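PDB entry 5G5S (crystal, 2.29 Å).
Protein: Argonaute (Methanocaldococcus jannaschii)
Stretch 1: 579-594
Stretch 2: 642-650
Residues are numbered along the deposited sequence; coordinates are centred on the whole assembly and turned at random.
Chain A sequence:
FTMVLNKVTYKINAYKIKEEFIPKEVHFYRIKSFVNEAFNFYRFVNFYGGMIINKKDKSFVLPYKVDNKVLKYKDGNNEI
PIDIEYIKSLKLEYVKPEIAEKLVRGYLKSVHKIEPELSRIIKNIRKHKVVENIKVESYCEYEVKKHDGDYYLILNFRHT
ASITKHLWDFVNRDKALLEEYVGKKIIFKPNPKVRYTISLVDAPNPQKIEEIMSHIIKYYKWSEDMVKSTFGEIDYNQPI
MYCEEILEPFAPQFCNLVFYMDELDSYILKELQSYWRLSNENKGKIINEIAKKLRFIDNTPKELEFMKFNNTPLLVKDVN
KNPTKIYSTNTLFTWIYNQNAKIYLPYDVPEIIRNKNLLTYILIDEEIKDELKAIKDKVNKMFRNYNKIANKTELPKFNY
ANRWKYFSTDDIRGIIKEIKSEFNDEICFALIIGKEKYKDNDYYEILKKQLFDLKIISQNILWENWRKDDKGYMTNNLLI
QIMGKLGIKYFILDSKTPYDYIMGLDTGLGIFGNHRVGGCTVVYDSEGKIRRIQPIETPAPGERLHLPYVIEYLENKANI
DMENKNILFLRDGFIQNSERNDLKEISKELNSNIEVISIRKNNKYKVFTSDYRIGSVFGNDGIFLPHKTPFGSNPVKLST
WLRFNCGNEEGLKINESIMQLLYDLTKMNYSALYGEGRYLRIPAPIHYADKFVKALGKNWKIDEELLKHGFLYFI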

# COMPACT_ATOMS: atom_id res chain seq x y z
N GLU A 579 23.28 4.39 2.40
CA GLU A 579 22.96 3.01 2.04
C GLU A 579 23.72 2.53 0.80
O GLU A 579 24.08 1.36 0.74
CB GLU A 579 21.45 2.85 1.77
CG GLU A 579 20.53 2.92 2.97
CD GLU A 579 19.06 2.86 2.59
OE1 GLU A 579 18.54 1.74 2.37
OE2 GLU A 579 18.43 3.93 2.50
N ARG A 580 23.92 3.43 -0.20
CA ARG A 580 24.56 3.14 -1.49
C ARG A 580 25.91 2.43 -1.39
O ARG A 580 26.12 1.42 -2.05
CB ARG A 580 24.65 4.39 -2.38
CG ARG A 580 23.29 4.91 -2.86
CD ARG A 580 23.39 5.96 -3.96
NE ARG A 580 24.20 7.13 -3.59
CZ ARG A 580 25.05 7.75 -4.41
NH1 ARG A 580 25.21 7.33 -5.66
NH2 ARG A 580 25.74 8.80 -3.98
N ASN A 581 26.80 2.94 -0.53
CA ASN A 581 28.12 2.36 -0.31
C ASN A 581 28.03 1.04 0.45
O ASN A 581 28.82 0.13 0.17
CB ASN A 581 29.03 3.33 0.43
CG ASN A 581 30.42 2.77 0.64
OD1 ASN A 581 31.21 2.65 -0.30
ND2 ASN A 581 30.69 2.32 1.86
N ASP A 582 27.10 0.93 1.41
CA ASP A 582 26.89 -0.29 2.19
C ASP A 582 26.36 -1.40 1.27
O ASP A 582 26.75 -2.56 1.43
CB ASP A 582 25.92 -0.04 3.35
CG ASP A 582 26.46 0.78 4.52
OD1 ASP A 582 27.44 1.52 4.33
OD2 ASP A 582 25.86 0.71 5.62
N LEU A 583 25.48 -1.03 0.30
CA LEU A 583 24.92 -1.96 -0.67
C LEU A 583 25.97 -2.39 -1.69
O LEU A 583 25.95 -3.54 -2.11
CB LEU A 583 23.66 -1.40 -1.34
CG LEU A 583 22.41 -1.30 -0.46
CD1 LEU A 583 21.29 -0.61 -1.21
CD2 LEU A 583 21.95 -2.67 0.04
N LYS A 584 26.92 -1.49 -2.02
CA LYS A 584 28.07 -1.78 -2.88
C LYS A 584 28.95 -2.85 -2.21
O LYS A 584 29.33 -3.81 -2.88
CB LYS A 584 28.90 -0.51 -3.13
CG LYS A 584 28.39 0.34 -4.28
CD LYS A 584 29.45 1.34 -4.77
CE LYS A 584 29.21 2.74 -4.26
NZ LYS A 584 30.32 3.65 -4.62
N GLU A 585 29.22 -2.72 -0.89
CA GLU A 585 30.02 -3.67 -0.10
C GLU A 585 29.32 -5.02 0.10
O GLU A 585 29.97 -6.05 -0.00
CB GLU A 585 30.45 -3.06 1.26
CG GLU A 585 31.35 -1.83 1.16
CD GLU A 585 32.62 -2.01 0.35
OE1 GLU A 585 33.49 -2.80 0.77
OE2 GLU A 585 32.73 -1.37 -0.72
N ILE A 586 28.01 -5.00 0.39
CA ILE A 586 27.18 -6.19 0.59
C ILE A 586 27.16 -7.10 -0.66
O ILE A 586 27.26 -8.32 -0.52
CB ILE A 586 25.76 -5.80 1.13
CG1 ILE A 586 25.67 -6.09 2.63
CG2 ILE A 586 24.61 -6.47 0.39
CD1 ILE A 586 24.67 -5.23 3.38
N SER A 587 27.07 -6.50 -1.88
CA SER A 587 27.05 -7.23 -3.15
C SER A 587 28.33 -8.01 -3.36
O SER A 587 28.28 -9.16 -3.81
CB SER A 587 26.79 -6.28 -4.32
OG SER A 587 27.88 -5.40 -4.56
N LYS A 588 29.50 -7.40 -3.03
CA LYS A 588 30.76 -8.11 -3.16
C LYS A 588 31.00 -9.10 -2.02
O LYS A 588 31.57 -10.16 -2.26
CB LYS A 588 31.96 -7.18 -3.48
CG LYS A 588 32.42 -6.23 -2.40
CD LYS A 588 33.60 -5.43 -2.94
CE LYS A 588 34.11 -4.39 -1.98
NZ LYS A 588 35.32 -3.70 -2.50
N GLU A 589 30.47 -8.81 -0.82
CA GLU A 589 30.57 -9.71 0.32
C GLU A 589 29.70 -10.96 0.10
O GLU A 589 30.16 -12.06 0.39
CB GLU A 589 30.19 -9.00 1.63
CG GLU A 589 30.51 -9.79 2.90
CD GLU A 589 31.96 -10.18 3.08
OE1 GLU A 589 32.75 -9.33 3.53
OE2 GLU A 589 32.32 -11.34 2.74
N LEU A 590 28.47 -10.80 -0.45
CA LEU A 590 27.57 -11.93 -0.75
C LEU A 590 27.87 -12.62 -2.08
O LEU A 590 27.50 -13.78 -2.24
CB LEU A 590 26.10 -11.50 -0.75
CG LEU A 590 25.45 -11.05 0.55
CD1 LEU A 590 24.10 -10.40 0.25
CD2 LEU A 590 25.27 -12.21 1.53
N ASN A 591 28.53 -11.92 -3.04
CA ASN A 591 28.79 -12.37 -4.42
C ASN A 591 27.42 -12.55 -5.11
O ASN A 591 27.16 -13.52 -5.83
CB ASN A 591 29.66 -13.64 -4.49
CG ASN A 591 29.96 -14.08 -5.90
OD1 ASN A 591 30.33 -13.27 -6.76
ND2 ASN A 591 29.76 -15.36 -6.18
N SER A 592 26.54 -11.56 -4.85
CA SER A 592 25.17 -11.52 -5.29
C SER A 592 24.87 -10.27 -6.03
O SER A 592 25.47 -9.23 -5.77
CB SER A 592 24.24 -11.61 -4.08
OG SER A 592 24.31 -12.88 -3.45
N ASN A 593 23.91 -10.35 -6.95
CA ASN A 593 23.39 -9.22 -7.68
C ASN A 593 22.17 -8.74 -6.87
O ASN A 593 21.20 -9.49 -6.69
CB ASN A 593 23.00 -9.63 -9.09
CG ASN A 593 22.51 -8.48 -9.95
OD1 ASN A 593 23.30 -7.72 -10.51
ND2 ASN A 593 21.20 -8.38 -10.12
N ILE A 594 22.26 -7.53 -6.31
CA ILE A 594 21.19 -6.95 -5.50
C ILE A 594 20.58 -5.80 -6.27
O ILE A 594 21.26 -4.82 -6.61
CB ILE A 594 21.65 -6.52 -4.08
CG1 ILE A 594 22.40 -7.65 -3.31
CG2 ILE A 594 20.48 -5.93 -3.27
CD1 ILE A 594 21.59 -8.98 -2.96
N LEU A 642 17.98 0.37 -9.43
CA LEU A 642 19.41 0.31 -9.15
C LEU A 642 19.92 -1.12 -9.10
O LEU A 642 19.19 -2.04 -8.77
CB LEU A 642 19.72 1.00 -7.81
CG LEU A 642 19.37 2.50 -7.69
CD1 LEU A 642 19.29 2.93 -6.24
CD2 LEU A 642 20.35 3.36 -8.50
N ARG A 643 21.20 -1.29 -9.45
CA ARG A 643 21.87 -2.58 -9.45
C ARG A 643 23.19 -2.51 -8.72
O ARG A 643 24.06 -1.71 -9.10
CB ARG A 643 22.07 -3.08 -10.89
CG ARG A 643 22.88 -4.38 -10.98
CD ARG A 643 23.05 -4.82 -12.40
NE ARG A 643 21.79 -5.27 -12.98
CZ ARG A 643 21.55 -5.33 -14.28
NH1 ARG A 643 22.47 -4.95 -15.15
NH2 ARG A 643 20.36 -5.74 -14.73
N PHE A 644 23.36 -3.35 -7.68
CA PHE A 644 24.60 -3.48 -6.92
C PHE A 644 25.16 -4.85 -7.26
O PHE A 644 24.54 -5.87 -6.97
CB PHE A 644 24.40 -3.30 -5.40
CG PHE A 644 23.78 -1.96 -5.07
CD1 PHE A 644 22.40 -1.80 -5.04
CD2 PHE A 644 24.59 -0.84 -4.85
CE1 PHE A 644 21.83 -0.55 -4.79
CE2 PHE A 644 24.02 0.40 -4.57
CZ PHE A 644 22.65 0.54 -4.53
N ASN A 645 26.31 -4.86 -7.93
CA ASN A 645 26.97 -6.06 -8.41
C ASN A 645 28.49 -5.84 -8.42
O ASN A 645 28.96 -4.82 -8.94
CB ASN A 645 26.46 -6.38 -9.85
CG ASN A 645 26.81 -7.74 -10.41
OD1 ASN A 645 27.89 -8.28 -10.19
ND2 ASN A 645 25.93 -8.30 -11.23
N CYS A 646 29.26 -6.78 -7.84
CA CYS A 646 30.73 -6.72 -7.80
C CYS A 646 31.29 -5.40 -7.24
O CYS A 646 32.28 -4.87 -7.76
CB CYS A 646 31.30 -7.03 -9.19
SG CYS A 646 33.00 -7.65 -9.16
N GLY A 647 30.64 -4.87 -6.20
CA GLY A 647 31.06 -3.62 -5.56
C GLY A 647 30.74 -2.36 -6.34
O GLY A 647 31.18 -1.28 -5.96
N ASN A 648 29.97 -2.49 -7.44
CA ASN A 648 29.59 -1.33 -8.26
C ASN A 648 28.13 -1.00 -8.15
O ASN A 648 27.30 -1.88 -7.93
CB ASN A 648 29.95 -1.54 -9.75
CG ASN A 648 31.37 -1.94 -10.03
OD1 ASN A 648 31.62 -2.93 -10.73
ND2 ASN A 648 32.34 -1.19 -9.51
N GLU A 649 27.80 0.29 -8.34
CA GLU A 649 26.45 0.81 -8.36
C GLU A 649 26.14 1.19 -9.81
O GLU A 649 26.95 1.84 -10.47
CB GLU A 649 26.30 2.02 -7.43
CG GLU A 649 24.87 2.56 -7.38
CD GLU A 649 24.69 3.89 -6.67
OE1 GLU A 649 25.57 4.25 -5.85
OE2 GLU A 649 23.67 4.56 -6.93
N GLU A 650 24.94 0.80 -10.29
CA GLU A 650 24.49 1.05 -11.65
C GLU A 650 23.00 1.38 -11.65
O GLU A 650 22.19 0.64 -11.08
CB GLU A 650 24.75 -0.23 -12.47
CG GLU A 650 24.42 -0.21 -13.95
CD GLU A 650 24.78 -1.51 -14.65
OE1 GLU A 650 25.38 -2.39 -13.99
OE2 GLU A 650 24.47 -1.64 -15.85

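A helix and the start of the strand that follows it pack together against a β-hairpin, the strand by antiparallel backbone pairing and the helix by laying one side over Phe644 and the hairpin turn. Within these stretches the pairing is made by Ile594 and Phe644, whose backbones exchange two nearly straight hydrogen bonds: Ile594 N to Phe644 O at 2.9 Å and Phe644 N to Ile594 O at 2.8 Å. As partners in such a pair, the two residues send their side chains to the same face of the sheet, where Ile594 CB and Phe644 CB lie 4.4 Å apart. Next to this pair, Asn645 ND2 donates to Asn593 OD1 at 2.8 Å, so a side-chain amide link extends the pairing toward the turn.

Phe644 is buried and gives up more surface to the contact than any other residue. Its ring is tucked beneath the helix: Leu583 CB stands 3.6 Å from the centroid of the Phe644 ring and only 7° off the ring normal, a CH-pi contact over the face, while Leu583 CD1 reaches Phe644 CE1 at 3.6 Å. The helix backbone is close as well, with Arg580 O 3.4 Å from Phe644 CE2. Ser587 CB, 3.5 Å from Phe644 O, packs against the strand backbone.

The hairpin reverses through a type I' turn from Asn645 to Asn648, with Cys646 and Gly647 at its centre, both at positive phi. Here the helix meets the turn at close range, Lys584 CA and Gly647 CA being 4.4 Å apart. Gly647 N donates to Ser587 OG at 3.3 Å, and Gly647 CA approaches Lys584 O at 3.2 Å in a nearly linear CA-H...O contact. Ser587 OG itself donates to Lys584 O at 2.7 Å, so the hydroxyl joins the helix backbone to the turn. The absence of a side chain at Gly647 suits this fit: an ideal CB would lie 3.1 Å from Lys588 CD, a tight approach, and positive phi by itself favours glycine.

Farther along the hairpin, charge supplements the packing. The CA-to-CB bond of Glu649 points toward the helix, and its carboxylate forms a salt bridge with Arg580, NH1 of Arg580 lying 3.1 Å from OE1 of Glu649; the hydrogen bonds from Arg580 NH1 to both carboxylate oxygens are weak. Between this bridge and the turn, the aliphatic part of Lys584 packs against the hairpin, its CG 4.1 Å from Glu649 CB and 4.0 Å from Phe644 CD2.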